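Local coordinates for 1-Cys peroxiredoxin (PDB 5K2I), which probably reduces hydrogen peroxide and other peroxides as a thiol peroxidase of the 1-Cys peroxiredoxin type, with a suggested role in scavenging nitric oxide, at residues A[13-18]-A[22-27]; A[51-56]-A[83-88]. All coordinates share one frame; numbering follows the deposited sequence. Where two conformers were deposited one is given.

Contact 1 of 2, residues A[13-18]-A[22-27]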
ATOM      1  N   LEU A  13      -1.868 -11.612  24.500  1.00  9.52           N
ATOM      2  CA  LEU A  13      -2.163 -10.297  23.929  1.00  9.28           C
ATOM      3  C   LEU A  13      -2.899  -9.513  25.000  1.00  9.09           C
ATOM      4  O   LEU A  13      -3.645 -10.107  25.775  1.00 11.02           O
ATOM      5  CB  LEU A  13      -2.996 -10.420  22.661  1.00  9.10           C
ATOM      6  CG  LEU A  13      -2.317 -11.043  21.444  1.00  8.33           C
ATOM      7  CD1 LEU A  13      -3.337 -11.336  20.363  1.00 10.56           C
ATOM      8  CD2 LEU A  13      -1.213 -10.129  20.915  1.00 10.89           C
ATOM      9  N   SER A  14      -2.688  -8.204  25.065  1.00  8.88           N
ATOM     10  CA  SER A  14      -3.213  -7.434  26.186  0.53  9.52           C
ATOM     11  C   SER A  14      -4.410  -6.563  25.836  1.00 10.34           C
ATOM     12  O   SER A  14      -4.614  -6.162  24.686  1.00  9.63           O
ATOM     13  CB  SER A  14      -2.111  -6.563  26.796  0.53 11.17           C
ATOM     14  OG  SER A  14      -1.584  -5.635  25.868  0.53 13.95           O
ATOM     15  N   GLN A  15      -5.210  -6.288  26.856  1.00 10.08           N
ATOM     16  CA  GLN A  15      -6.396  -5.473  26.717  1.00 10.80           C
ATOM     17  C   GLN A  15      -6.592  -4.685  28.005  1.00 13.08           C
ATOM     18  O   GLN A  15      -6.392  -5.222  29.092  1.00 13.78           O
ATOM     19  CB  GLN A  15      -7.613  -6.349  26.428  1.00 14.59           C
ATOM     20  CG  GLN A  15      -8.878  -5.561  26.157  1.00 16.45           C
ATOM     21  CD  GLN A  15     -10.124  -6.414  26.273  1.00 17.40           C
ATOM     22  OE1 GLN A  15     -10.062  -7.576  26.667  1.00 19.06           O
ATOM     23  NE2 GLN A  15     -11.270  -5.833  25.932  1.00 23.95           N
ATOM     24  N   LEU A  16      -6.973  -3.417  27.882  1.00 10.54           N
ATOM     25  CA  LEU A  16      -7.331  -2.604  29.041  1.00 12.00           C
ATOM     26  C   LEU A  16      -8.801  -2.813  29.353  1.00 14.42           C
ATOM     27  O   LEU A  16      -9.653  -2.620  28.481  1.00 16.77           O
ATOM     28  CB  LEU A  16      -7.046  -1.125  28.777  1.00 14.36           C
ATOM     29  CG  LEU A  16      -7.256  -0.203  29.974  1.00 19.28           C
ATOM     30  CD1 LEU A  16      -6.147  -0.425  30.997  1.00 19.35           C
ATOM     31  CD2 LEU A  16      -7.301   1.240  29.521  1.00 23.04           C
ATOM     32  N   THR A  17      -9.102  -3.224  30.583  1.00 14.59           N
ATOM     33  CA  THR A  17     -10.483  -3.375  31.040  1.00 15.02           C
ATOM     34  C   THR A  17     -10.680  -2.553  32.316  1.00 16.68           C
ATOM     35  O   THR A  17      -9.760  -1.885  32.761  1.00 15.72           O
ATOM     36  CB  THR A  17     -10.842  -4.834  31.321  1.00 17.76           C
ATOM     37  OG1 THR A  17     -10.144  -5.275  32.494  1.00 17.07           O
ATOM     38  CG2 THR A  17     -10.458  -5.717  30.139  1.00 20.28           C
ATOM     39  N   LYS A  18     -11.870  -2.591  32.911  1.00 18.10           N
ATOM     40  CA  LYS A  18     -12.083  -1.843  34.156  1.00 21.14           C
ATOM     41  C   LYS A  18     -11.199  -2.401  35.277  1.00 21.60           C
ATOM     42  O   LYS A  18     -10.912  -1.718  36.265  1.00 21.19           O
ATOM     43  CB  LYS A  18     -13.555  -1.873  34.575  1.00 29.04           C
ATOM     44  CG  LYS A  18     -14.073  -3.256  34.898  1.00 31.66           C
ATOM     45  CD  LYS A  18     -15.545  -3.225  35.285  1.00 32.63           C
ATOM     46  CE  LYS A  18     -16.060  -4.633  35.563  1.00 38.35           C
ATOM     47  NZ  LYS A  18     -17.506  -4.642  35.915  1.00 43.15           N
ATOM     48  N   VAL A  22      -5.199  -6.574  31.265  1.00 14.34           N
ATOM     49  CA  VAL A  22      -5.399  -8.010  31.256  0.79 12.64           C
ATOM     50  C   VAL A  22      -4.542  -8.615  30.150  1.00 14.39           C
ATOM     51  O   VAL A  22      -4.527  -8.100  29.033  1.00 14.65           O
ATOM     52  CB  VAL A  22      -6.874  -8.370  31.038  0.79 15.06           C
ATOM     53  CG1 VAL A  22      -7.042  -9.873  30.854  0.79 15.61           C
ATOM     54  CG2 VAL A  22      -7.709  -7.863  32.209  0.79 15.94           C
ATOM     55  N   HIS A  23      -3.816  -9.679  30.463  1.00 13.42           N
ATOM     56  CA  HIS A  23      -3.000 -10.370  29.484  1.00 10.52           C
ATOM     57  C   HIS A  23      -3.616 -11.706  29.144  1.00 14.01           C
ATOM     58  O   HIS A  23      -3.472 -12.673  29.895  1.00 18.38           O
ATOM     59  CB  HIS A  23      -1.586 -10.554  30.017  1.00 13.71           C
ATOM     60  CG  HIS A  23      -0.945  -9.269  30.407  1.00 14.27           C
ATOM     61  ND1 HIS A  23      -0.420  -8.402  29.478  1.00 15.57           N
ATOM     62  CD2 HIS A  23      -0.797  -8.675  31.613  1.00 18.72           C
ATOM     63  CE1 HIS A  23       0.058  -7.337  30.100  1.00 19.87           C
ATOM     64  NE2 HIS A  23      -0.161  -7.477  31.395  1.00 17.07           N
ATOM     65  N   HIS A  24      -4.330 -11.751  28.030  1.00 12.56           N
ATOM     66  CA  HIS A  24      -5.014 -12.972  27.605  1.00 12.38           C
ATOM     67  C   HIS A  24      -4.064 -13.973  26.971  1.00 12.05           C
ATOM     68  O   HIS A  24      -3.463 -13.663  25.950  1.00 12.06           O
ATOM     69  CB  HIS A  24      -6.100 -12.666  26.567  1.00 12.61           C
ATOM     70  CG  HIS A  24      -7.106 -11.639  26.993  1.00 14.31           C
ATOM     71  ND1 HIS A  24      -8.136 -11.921  27.860  1.00 19.99           N
ATOM     72  CD2 HIS A  24      -7.263 -10.345  26.624  1.00 15.54           C
ATOM     73  CE1 HIS A  24      -8.878 -10.839  28.023  1.00 17.90           C
ATOM     74  NE2 HIS A  24      -8.369  -9.868  27.287  1.00 17.43           N
ATOM     75  N   PRO A  25      -3.931 -15.178  27.548  1.00 10.52           N
ATOM     76  CA  PRO A  25      -3.333 -16.242  26.736  1.00  9.25           C
ATOM     77  C   PRO A  25      -4.225 -16.467  25.526  1.00 10.41           C
ATOM     78  O   PRO A  25      -5.414 -16.740  25.689  1.00 10.81           O
ATOM     79  CB  PRO A  25      -3.334 -17.457  27.674  1.00 10.95           C
ATOM     80  CG  PRO A  25      -3.430 -16.847  29.069  1.00 12.75           C
ATOM     81  CD  PRO A  25      -4.315 -15.654  28.886  1.00 14.17           C
ATOM     82  N   VAL A  26      -3.686 -16.326  24.321  1.00 10.35           N
ATOM     83  CA  VAL A  26      -4.530 -16.430  23.143  1.00  9.71           C
ATOM     84  C   VAL A  26      -5.167 -17.812  23.039  1.00  9.05           C
ATOM     85  O   VAL A  26      -6.267 -17.947  22.505  1.00 10.69           O
ATOM     86  CB  VAL A  26      -3.761 -16.104  21.829  1.00 10.53           C
ATOM     87  CG1 VAL A  26      -3.216 -14.677  21.859  1.00 11.11           C
ATOM     88  CG2 VAL A  26      -2.634 -17.093  21.573  1.00  9.54           C
ATOM     89  N   LEU A  27      -4.497 -18.845  23.546  1.00  8.10           N
ATOM     90  CA  LEU A  27      -5.051 -20.193  23.451  1.00  8.60           C
ATOM     91  C   LEU A  27      -6.205 -20.407  24.425  1.00 11.30           C
ATOM     92  O   LEU A  27      -7.000 -21.336  24.252  1.00 13.81           O
ATOM     93  CB  LEU A  27      -3.963 -21.250  23.658  1.00  9.56           C
ATOM     94  CG  LEU A  27      -2.885 -21.218  22.566  1.00  9.26           C
ATOM     95  CD1 LEU A  27      -1.847 -22.307  22.825  1.00 11.91           C
ATOM     96  CD2 LEU A  27      -3.504 -21.406  21.191  1.00 10.32           C
TER
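Gln15 and His24 meet side chain to side chain, on the same face of a two-stranded antiparallel hairpin made by strands 12-17 and 20-25. Gln15 leaves its backbone with CG anti to the backbone N (chi1 -175°) and runs on extended. Its CB lies 3.7 Å from His24 NE2. Further out, Gln15 CD comes 4.0 Å from His24 NE2. At the tip, OE1 accepts a hydrogen bond from His24 NE2 at 2.9 Å. The donor lies in the plane of the amide carbonyl, while OE1 sits slightly out of the ring plane. Amide and ring are turned 42° against each other. In one of the two Val22 conformers, CG1 lies over one face of the imidazole, toward its rim.

The two backbones are joined by four hydrogen bonds. Leu13 and His24 exchange two, and so do Gln15 and Val22; the straightest runs from Val22 N to Gln15 O, 2.8 Å. Ser14 and His23 form the non-hydrogen-bonded pair between them. Their side chains share the other face, where Ser14 CB is 3.7 Å from His23 ND1. Ser14 also bonds through its backbone to Ala98, which ties the hairpin to strand 95-98.

At the far end Leu13 CD1 packs on Val26 CG1 at 3.7 Å. Phe104 of helix 103-108 touches both residues.

The bond to Gln15 is consistent with a proton on His24 NE2, whether the ring is neutral or charged, and it probably limits rotation of the imidazole.

Contact 2 of 2, residues A[51-56]-A[83-88]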
ATOM      1  N   ALA A  51      -9.678  -4.004   4.196  1.00 12.99           N
ATOM      2  CA  ALA A  51      -8.732  -4.996   4.714  1.00 13.87           C
ATOM      3  C   ALA A  51      -8.414  -4.809   6.196  1.00 15.78           C
ATOM      4  O   ALA A  51      -7.651  -5.598   6.770  1.00 15.78           O
ATOM      5  CB  ALA A  51      -7.450  -4.972   3.897  1.00 14.49           C
ATOM      6  N   HIS A  52      -8.976  -3.780   6.828  1.00 12.92           N
ATOM      7  CA  HIS A  52      -8.799  -3.666   8.273  1.00 14.44           C
ATOM      8  C   HIS A  52     -10.087  -3.203   8.953  1.00 13.18           C
ATOM      9  O   HIS A  52     -11.173  -3.606   8.548  1.00 11.51           O
ATOM     10  CB  HIS A  52      -7.590  -2.771   8.610  1.00 13.61           C
ATOM     11  CG  HIS A  52      -7.805  -1.309   8.372  1.00 13.47           C
ATOM     12  ND1 HIS A  52      -7.629  -0.361   9.357  1.00 16.28           N
ATOM     13  CD2 HIS A  52      -8.185  -0.633   7.261  1.00 13.19           C
ATOM     14  CE1 HIS A  52      -7.889   0.836   8.863  1.00 16.00           C
ATOM     15  NE2 HIS A  52      -8.237   0.698   7.597  1.00 12.03           N
ATOM     16  N   LEU A  53      -9.973  -2.411  10.009  1.00 13.17           N
ATOM     17  CA  LEU A  53     -11.100  -2.183  10.905  1.00 13.10           C
ATOM     18  C   LEU A  53     -12.434  -1.839  10.198  1.00 13.76           C
ATOM     19  O   LEU A  53     -13.439  -2.507  10.453  1.00 14.88           O
ATOM     20  CB  LEU A  53     -10.721  -1.103  11.927  1.00 18.14           C
ATOM     21  CG  LEU A  53     -11.346  -1.136  13.322  1.00 18.28           C
ATOM     22  CD1 LEU A  53     -11.567  -2.549  13.849  1.00 14.83           C
ATOM     23  CD2 LEU A  53     -10.469  -0.346  14.271  1.00 14.87           C
ATOM     24  N   PRO A  54     -12.457  -0.838   9.291  1.00 14.29           N
ATOM     25  CA  PRO A  54     -13.749  -0.533   8.655  1.00 15.00           C
ATOM     26  C   PRO A  54     -14.366  -1.724   7.936  1.00 14.63           C
ATOM     27  O   PRO A  54     -15.575  -1.937   8.034  1.00 14.70           O
ATOM     28  CB  PRO A  54     -13.393   0.572   7.654  1.00 14.91           C
ATOM     29  CG  PRO A  54     -12.188   1.207   8.215  1.00 16.26           C
ATOM     30  CD  PRO A  54     -11.406   0.101   8.850  1.00 15.14           C
ATOM     31  N   GLY A  55     -13.538  -2.499   7.240  1.00 12.23           N
ATOM     32  CA  GLY A  55     -14.002  -3.666   6.513  1.00 11.94           C
ATOM     33  C   GLY A  55     -14.599  -4.744   7.397  1.00  9.70           C
ATOM     34  O   GLY A  55     -15.614  -5.357   7.049  1.00 11.50           O
ATOM     35  N   TYR A  56     -13.981  -4.980   8.547  1.00 12.01           N
ATOM     36  CA  TYR A  56     -14.489  -5.997   9.457  1.00 10.14           C
ATOM     37  C   TYR A  56     -15.679  -5.485  10.250  1.00 11.19           C
ATOM     38  O   TYR A  56     -16.555  -6.264  10.604  1.00 11.79           O
ATOM     39  CB  TYR A  56     -13.360  -6.514  10.378  1.00 10.64           C
ATOM     40  CG  TYR A  56     -12.400  -7.368   9.579  1.00  9.96           C
ATOM     41  CD1 TYR A  56     -12.641  -8.723   9.376  1.00  9.15           C
ATOM     42  CD2 TYR A  56     -11.290  -6.803   8.963  1.00 10.63           C
ATOM     43  CE1 TYR A  56     -11.791  -9.492   8.597  1.00  9.33           C
ATOM     44  CE2 TYR A  56     -10.429  -7.579   8.177  1.00 10.03           C
ATOM     45  CZ  TYR A  56     -10.685  -8.918   8.022  1.00  9.76           C
ATOM     46  OH  TYR A  56      -9.860  -9.699   7.252  1.00 11.93           O
ATOM     47  N   LYS A  83      -7.263   0.651  22.529  1.00  8.79           N
ATOM     48  CA  LYS A  83      -8.565   1.045  23.037  1.00 10.48           C
ATOM     49  C   LYS A  83      -9.032   2.346  22.384  1.00  9.10           C
ATOM     50  O   LYS A  83     -10.178   2.448  21.955  1.00 10.94           O
ATOM     51  CB  LYS A  83      -8.517   1.192  24.557  1.00 11.70           C
ATOM     52  CG  LYS A  83      -9.842   1.610  25.178  1.00 14.78           C
ATOM     53  CD  LYS A  83      -9.766   1.512  26.696  1.00 19.07           C
ATOM     54  CE  LYS A  83     -11.101   1.850  27.335  1.00 25.41           C
ATOM     55  NZ  LYS A  83     -11.448   3.269  27.068  1.00 36.10           N
ATOM     56  N   ALA A  84      -8.129   3.317  22.273  1.00  7.88           N
ATOM     57  CA  ALA A  84      -8.471   4.602  21.675  1.00 10.16           C
ATOM     58  C   ALA A  84      -8.862   4.427  20.213  1.00 10.58           C
ATOM     59  O   ALA A  84      -9.784   5.072  19.720  1.00 13.07           O
ATOM     60  CB  ALA A  84      -7.321   5.566  21.803  1.00 11.38           C
ATOM     61  N   TRP A  85      -8.171   3.533  19.518  1.00  8.81           N
ATOM     62  CA  TRP A  85      -8.430   3.326  18.100  1.00  9.62           C
ATOM     63  C   TRP A  85      -9.793   2.678  17.877  1.00 10.43           C
ATOM     64  O   TRP A  85     -10.554   3.087  16.989  1.00 11.14           O
ATOM     65  CB  TRP A  85      -7.327   2.466  17.490  1.00  9.10           C
ATOM     66  CG  TRP A  85      -7.376   2.353  15.990  1.00 10.72           C
ATOM     67  CD1 TRP A  85      -7.694   3.339  15.088  1.00 10.71           C
ATOM     68  CD2 TRP A  85      -7.089   1.183  15.220  1.00  9.41           C
ATOM     69  NE1 TRP A  85      -7.613   2.847  13.808  1.00 10.73           N
ATOM     70  CE2 TRP A  85      -7.251   1.523  13.858  1.00 10.34           C
ATOM     71  CE3 TRP A  85      -6.715  -0.123  15.556  1.00  9.10           C
ATOM     72  CZ2 TRP A  85      -7.049   0.601  12.821  1.00  9.99           C
ATOM     73  CZ3 TRP A  85      -6.508  -1.041  14.524  1.00  9.71           C
ATOM     74  CH2 TRP A  85      -6.690  -0.675  13.175  1.00 11.68           C
ATOM     75  N   GLY A  86     -10.112   1.673  18.688  1.00 10.29           N
ATOM     76  CA  GLY A  86     -11.435   1.068  18.623  1.00 10.81           C
ATOM     77  C   GLY A  86     -12.548   2.080  18.880  1.00 11.93           C
ATOM     78  O   GLY A  86     -13.571   2.075  18.197  1.00 13.88           O
ATOM     79  N   GLU A  87     -12.343   2.954  19.860  1.00 10.61           N
ATOM     80  CA  GLU A  87     -13.332   3.994  20.164  1.00 11.70           C
ATOM     81  C   GLU A  87     -13.493   4.973  18.994  1.00 12.00           C
ATOM     82  O   GLU A  87     -14.619   5.319  18.626  1.00 15.67           O
ATOM     83  CB  GLU A  87     -12.949   4.732  21.454  1.00 13.58           C
ATOM     84  CG  GLU A  87     -13.191   3.889  22.697  1.00 17.60           C
ATOM     85  CD  GLU A  87     -12.484   4.411  23.933  1.00 24.91           C
ATOM     86  OE1 GLU A  87     -11.745   5.412  23.827  1.00 28.59           O
ATOM     87  OE2 GLU A  87     -12.671   3.807  25.011  1.00 30.07           O
ATOM     88  N   ALA A  88     -12.378   5.393  18.395  1.00 12.09           N
ATOM     89  CA  ALA A  88     -12.418   6.322  17.264  1.00 14.14           C
ATOM     90  C   ALA A  88     -13.147   5.740  16.056  1.00 15.87           C
ATOM     91  O   ALA A  88     -13.751   6.479  15.271  1.00 18.69           O
ATOM     92  CB  ALA A  88     -11.007   6.729  16.873  1.00 14.22           C
TER
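Leu53 and Gly86 mark the nearest backbone approach, with their CA atoms 8.4 Å apart, so the start of helix 53-65 meets the end of helix 79-88 through side chains. Trp85 and Leu53 reach into that gap from opposite directions. Trp85 CG stands anti to the backbone N (chi1 -171°), which sends the indole across toward the other helix. The CD2 methyl of Leu53 rests over the centre of the six-membered ring of Trp85, 3.6 Å from the centroid and only 6° off the ring normal. This is a CH-pi contact, made squarely on the face. The nearest single ring atom is Trp85 CE2, 3.7 Å from Leu53 CD2.

His52 meets the same indole differently. Its ND1 lies 3.6 Å from Trp85 CZ2, and each ring presents its edge to the other. The pair is therefore an edge contact and not a stack. Pro54 CD sits over the centre of one face of the imidazole, so the residue two places on in the chain probably limits how far the ring can rotate.

In this thioredoxin-fold protein the two helices pack on the central mixed sheet. His52 is the N-cap residue of helix 53-65, and its O accepts a hydrogen bond from Tyr56 N in the first turn. Strand 34-40 lies against the group: Val40 touches both His52 and Trp85, and Phe38 touches Leu53. Met96 of strand 95-98 touches Leu53 and Trp85. The ring of Phe44 also meets the indole, with the planes at about 50°.

Contact 1 belongs to the periphery and contact 2 to the interior. The hairpin of 13-18 and 22-27 is partly buried and joins neighbours in sequence, by four backbone hydrogen bonds and one between side chains. The pairing of 51-56 with 83-88 joins two helices distant in the chain, and all three touching residues are buried. It is mostly apolar and aromatic, with an imidazole edge at the indole. The centres of contact 1 and contact 2 are about 18 Å apart. Helix 79-88, one side of contact 2, connects them: Leu16 CD2 packs on Lys83 CD at 3.8 Å, while Trp85 turns to the core. Strand 95-98 touches both contacts.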